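Local atomic coordinates of aspartate--tRNA(Asp/Asn) ligase (Thermus thermophilus, PDB entry 1N9W), a protein that charges both tRNA(Asp) and tRNA(Asn) with L-aspartate, activating the amino acid with ATP and then transferring it to the acceptor end of the tRNA. Residues A130-R141 and L237-T248. Numbering follows the deposited sequence.
Sequences ALVRGFRRYLDR and LLAEMLEEALNT
Glu-244 OE2 is shared by two arginines through weak hydrogen bonds within a salt-bridge network: Arg-133 NH1 reaches it at 3.3 Å, almost straight (174°), and Arg-137 NH2 at 3.5 Å, the latter also bonding OE1 weakly. The Arg-133 guanidinium comes edge-on, its plane nearly perpendicular to the carboxylate, and its NE pairs with Asp-140 of the second subunit, linking this network to the dimer interface. One helical turn away is a shorter salt bridge: Arg-141 NH2 lies 2.8 Å from both OE1 and OE2 of Glu-240, bonding OE2 from the syn side but tilted 26° out of the carboxylate plane. Both glutamates are knobs in holes that share Gly-134, whose CA lies 4.2 Å from Met-241 CA; with no side chain there, the segment axes approach to 7.3 Å. On the buried flank, Met-241 SD lies at the edge of the Phe-135 ring, a Met-aromatic contact. Chi1 of 173° swings the Leu-237 branch toward Phe-135, where CD2 comes within 3.5 Å of CE1, while Leu-237 CA makes a CH-pi contact over one Tyr-138 face. The segments belong to the class II catalytic domain; on their buried side Phe-135 and Met-241 pack on strand 215-222, and Leu-131 and Met-241 touch helix 394-402.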
loop_
_atom_site.group_PDB
_atom_site.type_symbol
_atom_site.label_atom_id
_atom_site.label_comp_id
_atom_site.label_asym_id
_atom_site.label_seq_id
_atom_site.Cartn_x
_atom_site.Cartn_y
_atom_site.Cartn_z
ATOM N N ALA B 130 -1.265 9.175 -5.699
ATOM C CA ALA B 130 -2.701 9.391 -5.815
ATOM C C ALA B 130 -3.322 8.231 -6.599
ATOM O O ALA B 130 -4.318 7.661 -6.159
ATOM C CB ALA B 130 -2.978 10.735 -6.497
ATOM N N LEU B 131 -2.724 7.852 -7.731
ATOM C CA LEU B 131 -3.256 6.731 -8.535
ATOM C C LEU B 131 -3.393 5.443 -7.720
ATOM O O LEU B 131 -4.383 4.722 -7.841
ATOM C CB LEU B 131 -2.344 6.455 -9.736
ATOM C CG LEU B 131 -2.215 7.574 -10.778
ATOM C CD1 LEU B 131 -1.030 7.297 -11.679
ATOM C CD2 LEU B 131 -3.508 7.693 -11.584
ATOM N N VAL B 132 -2.390 5.149 -6.902
ATOM C CA VAL B 132 -2.423 3.943 -6.088
ATOM C C VAL B 132 -3.511 4.038 -5.013
ATOM O O VAL B 132 -4.162 3.037 -4.684
ATOM C CB VAL B 132 -1.038 3.701 -5.445
ATOM C CG1 VAL B 132 -1.092 2.528 -4.485
ATOM C CG2 VAL B 132 -0.008 3.442 -6.539
ATOM N N ARG B 133 -3.712 5.237 -4.466
ATOM C CA ARG B 133 -4.741 5.438 -3.449
ATOM C C ARG B 133 -6.104 5.138 -4.089
ATOM O O ARG B 133 -6.948 4.461 -3.493
ATOM C CB ARG B 133 -4.704 6.887 -2.921
ATOM C CG ARG B 133 -5.727 7.219 -1.821
ATOM C CD ARG B 133 -5.726 8.729 -1.526
ATOM N NE ARG B 133 -4.382 9.174 -1.181
ATOM C CZ ARG B 133 -3.784 10.254 -1.673
ATOM N NH1 ARG B 133 -4.410 11.038 -2.543
ATOM N NH2 ARG B 133 -2.535 10.529 -1.314
ATOM N N GLY B 134 -6.299 5.628 -5.314
ATOM C CA GLY B 134 -7.546 5.392 -6.029
ATOM C C GLY B 134 -7.728 3.915 -6.303
ATOM O O GLY B 134 -8.837 3.381 -6.237
ATOM N N PHE B 135 -6.617 3.261 -6.612
ATOM C CA PHE B 135 -6.588 1.833 -6.903
ATOM C C PHE B 135 -7.160 1.046 -5.728
ATOM O O PHE B 135 -8.087 0.255 -5.894
ATOM C CB PHE B 135 -5.140 1.417 -7.153
ATOM C CG PHE B 135 -4.953 -0.042 -7.427
ATOM C CD1 PHE B 135 -5.241 -0.570 -8.685
ATOM C CD2 PHE B 135 -4.474 -0.892 -6.433
ATOM C CE1 PHE B 135 -5.046 -1.920 -8.947
ATOM C CE2 PHE B 135 -4.276 -2.244 -6.685
ATOM C CZ PHE B 135 -4.562 -2.766 -7.944
ATOM N N ARG B 136 -6.601 1.277 -4.538
ATOM C CA ARG B 136 -7.042 0.585 -3.331
ATOM C C ARG B 136 -8.471 0.940 -2.893
ATOM O O ARG B 136 -9.199 0.080 -2.392
ATOM C CB ARG B 136 -6.076 0.866 -2.170
ATOM C CG ARG B 136 -4.624 0.464 -2.420
ATOM C CD ARG B 136 -3.927 0.127 -1.092
ATOM N NE ARG B 136 -2.469 -0.006 -1.196
ATOM C CZ ARG B 136 -1.619 1.016 -1.211
ATOM N NH1 ARG B 136 -2.076 2.262 -1.122
ATOM N NH2 ARG B 136 -0.310 0.795 -1.315
ATOM N N ARG B 137 -8.863 2.198 -3.074
ATOM C CA ARG B 137 -10.197 2.643 -2.688
ATOM C C ARG B 137 -11.256 1.932 -3.528
ATOM O O ARG B 137 -12.165 1.311 -2.982
ATOM C CB ARG B 137 -10.342 4.162 -2.873
ATOM C CG ARG B 137 -11.511 4.787 -2.098
ATOM C CD ARG B 137 -11.950 6.157 -2.637
ATOM N NE ARG B 137 -10.964 7.237 -2.517
ATOM C CZ ARG B 137 -10.460 7.697 -1.371
ATOM N NH1 ARG B 137 -10.837 7.170 -0.216
ATOM N NH2 ARG B 137 -9.600 8.708 -1.375
ATOM N N TYR B 138 -11.136 2.018 -4.849
ATOM C CA TYR B 138 -12.118 1.382 -5.720
ATOM C C TYR B 138 -12.284 -0.093 -5.395
ATOM O O TYR B 138 -13.400 -0.568 -5.230
ATOM C CB TYR B 138 -11.732 1.524 -7.200
ATOM C CG TYR B 138 -12.687 0.776 -8.110
ATOM C CD1 TYR B 138 -13.957 1.288 -8.401
ATOM C CD2 TYR B 138 -12.362 -0.495 -8.592
ATOM C CE1 TYR B 138 -14.884 0.543 -9.137
ATOM C CE2 TYR B 138 -13.279 -1.247 -9.326
ATOM C CZ TYR B 138 -14.539 -0.718 -9.592
ATOM O OH TYR B 138 -15.457 -1.463 -10.287
ATOM N N LEU B 139 -11.173 -0.814 -5.297
ATOM C CA LEU B 139 -11.233 -2.238 -4.996
ATOM C C LEU B 139 -11.767 -2.522 -3.585
ATOM O O LEU B 139 -12.547 -3.462 -3.400
ATOM C CB LEU B 139 -9.854 -2.879 -5.205
ATOM C CG LEU B 139 -9.359 -2.857 -6.671
ATOM C CD1 LEU B 139 -7.886 -3.252 -6.732
ATOM C CD2 LEU B 139 -10.218 -3.802 -7.541
ATOM N N ASP B 140 -11.360 -1.730 -2.592
ATOM C CA ASP B 140 -11.864 -1.926 -1.222
ATOM C C ASP B 140 -13.391 -1.785 -1.211
ATOM O O ASP B 140 -14.075 -2.536 -0.528
ATOM C CB ASP B 140 -11.279 -0.892 -0.239
ATOM C CG ASP B 140 -9.850 -1.217 0.205
ATOM O OD1 ASP B 140 -9.400 -2.379 0.040
ATOM O OD2 ASP B 140 -9.182 -0.298 0.744
ATOM N N ARG B 141 -13.913 -0.808 -1.951
ATOM C CA ARG B 141 -15.356 -0.602 -2.002
ATOM C C ARG B 141 -16.090 -1.762 -2.690
ATOM O O ARG B 141 -17.294 -1.930 -2.496
ATOM C CB ARG B 141 -15.685 0.720 -2.695
ATOM C CG ARG B 141 -17.155 1.119 -2.618
ATOM C CD ARG B 141 -17.319 2.612 -2.855
ATOM N NE ARG B 141 -16.568 3.007 -4.038
ATOM C CZ ARG B 141 -15.676 3.993 -4.077
ATOM N NH1 ARG B 141 -15.411 4.714 -2.993
ATOM N NH2 ARG B 141 -15.030 4.241 -5.207
ATOM N N LEU B 237 -11.854 0.647 -12.545
ATOM C CA LEU B 237 -10.718 0.840 -11.654
ATOM C C LEU B 237 -9.896 2.043 -12.119
ATOM O O LEU B 237 -9.597 2.942 -11.335
ATOM C CB LEU B 237 -9.837 -0.415 -11.647
ATOM C CG LEU B 237 -8.495 -0.375 -10.903
ATOM C CD1 LEU B 237 -8.731 -0.208 -9.413
ATOM C CD2 LEU B 237 -7.725 -1.665 -11.182
ATOM N N LEU B 238 -9.545 2.057 -13.404
ATOM C CA LEU B 238 -8.763 3.142 -13.986
ATOM C C LEU B 238 -9.449 4.488 -13.872
ATOM O O LEU B 238 -8.804 5.499 -13.577
ATOM C CB LEU B 238 -8.471 2.861 -15.457
ATOM C CG LEU B 238 -7.370 1.837 -15.718
ATOM C CD1 LEU B 238 -7.508 1.288 -17.121
ATOM C CD2 LEU B 238 -6.016 2.488 -15.499
ATOM N N ALA B 239 -10.755 4.509 -14.115
ATOM C CA ALA B 239 -11.519 5.753 -14.039
ATOM C C ALA B 239 -11.385 6.340 -12.644
ATOM O O ALA B 239 -11.215 7.548 -12.478
ATOM C CB ALA B 239 -12.999 5.484 -14.362
ATOM N N GLU B 240 -11.467 5.477 -11.640
ATOM C CA GLU B 240 -11.336 5.913 -10.254
ATOM C C GLU B 240 -9.924 6.458 -10.010
ATOM O O GLU B 240 -9.759 7.555 -9.483
ATOM C CB GLU B 240 -11.609 4.733 -9.321
ATOM C CG GLU B 240 -11.463 5.041 -7.835
ATOM C CD GLU B 240 -12.795 5.140 -7.130
ATOM O OE1 GLU B 240 -13.778 4.550 -7.638
ATOM O OE2 GLU B 240 -12.865 5.790 -6.057
ATOM N N MET B 241 -8.917 5.683 -10.404
ATOM C CA MET B 241 -7.522 6.069 -10.222
ATOM C C MET B 241 -7.248 7.480 -10.769
ATOM O O MET B 241 -6.709 8.334 -10.059
ATOM C CB MET B 241 -6.614 5.017 -10.872
ATOM C CG MET B 241 -6.635 3.666 -10.154
ATOM S SD MET B 241 -5.940 2.317 -11.161
ATOM C CE MET B 241 -4.283 2.720 -11.017
ATOM N N LEU B 242 -7.638 7.727 -12.018
ATOM C CA LEU B 242 -7.454 9.030 -12.654
ATOM C C LEU B 242 -8.216 10.139 -11.935
ATOM O O LEU B 242 -7.739 11.273 -11.831
ATOM C CB LEU B 242 -7.909 8.957 -14.115
ATOM C CG LEU B 242 -6.855 8.449 -15.115
ATOM C CD1 LEU B 242 -6.225 7.154 -14.619
ATOM C CD2 LEU B 242 -7.514 8.238 -16.473
ATOM N N GLU B 243 -9.399 9.802 -11.438
ATOM C CA GLU B 243 -10.240 10.761 -10.723
ATOM C C GLU B 243 -9.548 11.211 -9.433
ATOM O O GLU B 243 -9.577 12.387 -9.078
ATOM C CB GLU B 243 -11.577 10.105 -10.386
ATOM C CG GLU B 243 -12.667 11.083 -10.011
ATOM C CD GLU B 243 -13.108 11.905 -11.197
ATOM O OE1 GLU B 243 -13.299 11.314 -12.288
ATOM O OE2 GLU B 243 -13.276 13.138 -11.050
ATOM N N GLU B 244 -8.943 10.252 -8.735
ATOM C CA GLU B 244 -8.239 10.517 -7.485
ATOM C C GLU B 244 -7.080 11.477 -7.726
ATOM O O GLU B 244 -6.899 12.441 -6.984
ATOM C CB GLU B 244 -7.734 9.203 -6.890
ATOM C CG GLU B 244 -7.126 9.292 -5.490
ATOM C CD GLU B 244 -8.059 9.942 -4.474
ATOM O OE1 GLU B 244 -9.291 9.816 -4.623
ATOM O OE2 GLU B 244 -7.552 10.565 -3.520
ATOM N N ALA B 245 -6.309 11.215 -8.774
ATOM C CA ALA B 245 -5.158 12.039 -9.133
ATOM C C ALA B 245 -5.608 13.439 -9.479
ATOM O O ALA B 245 -4.985 14.425 -9.091
ATOM C CB ALA B 245 -4.435 11.423 -10.327
ATOM N N LEU B 246 -6.700 13.516 -10.227
ATOM C CA LEU B 246 -7.241 14.803 -10.638
ATOM C C LEU B 246 -7.710 15.610 -9.417
ATOM O O LEU B 246 -7.494 16.814 -9.356
ATOM C CB LEU B 246 -8.401 14.579 -11.615
ATOM C CG LEU B 246 -8.474 15.458 -12.857
ATOM C CD1 LEU B 246 -7.184 15.375 -13.670
ATOM C CD2 LEU B 246 -9.647 14.991 -13.692
ATOM N N ASN B 247 -8.324 14.942 -8.443
ATOM C CA ASN B 247 -8.815 15.637 -7.258
ATOM C C ASN B 247 -7.778 15.909 -6.172
ATOM O O ASN B 247 -7.836 16.945 -5.516
ATOM C CB ASN B 247 -9.994 14.881 -6.642
ATOM C CG ASN B 247 -11.199 14.823 -7.571
ATOM O OD1 ASN B 247 -11.378 15.685 -8.434
ATOM N ND2 ASN B 247 -12.041 13.812 -7.385
ATOM N N THR B 248 -6.835 14.995 -5.974
ATOM C CA THR B 248 -5.841 15.196 -4.931
ATOM C C THR B 248 -4.452 15.612 -5.419
ATOM O O THR B 248 -3.613 16.013 -4.614
ATOM C CB THR B 248 -5.734 13.946 -4.015
ATOM O OG1 THR B 248 -5.276 12.820 -4.775
ATOM C CG2 THR B 248 -7.110 13.620 -3.411
#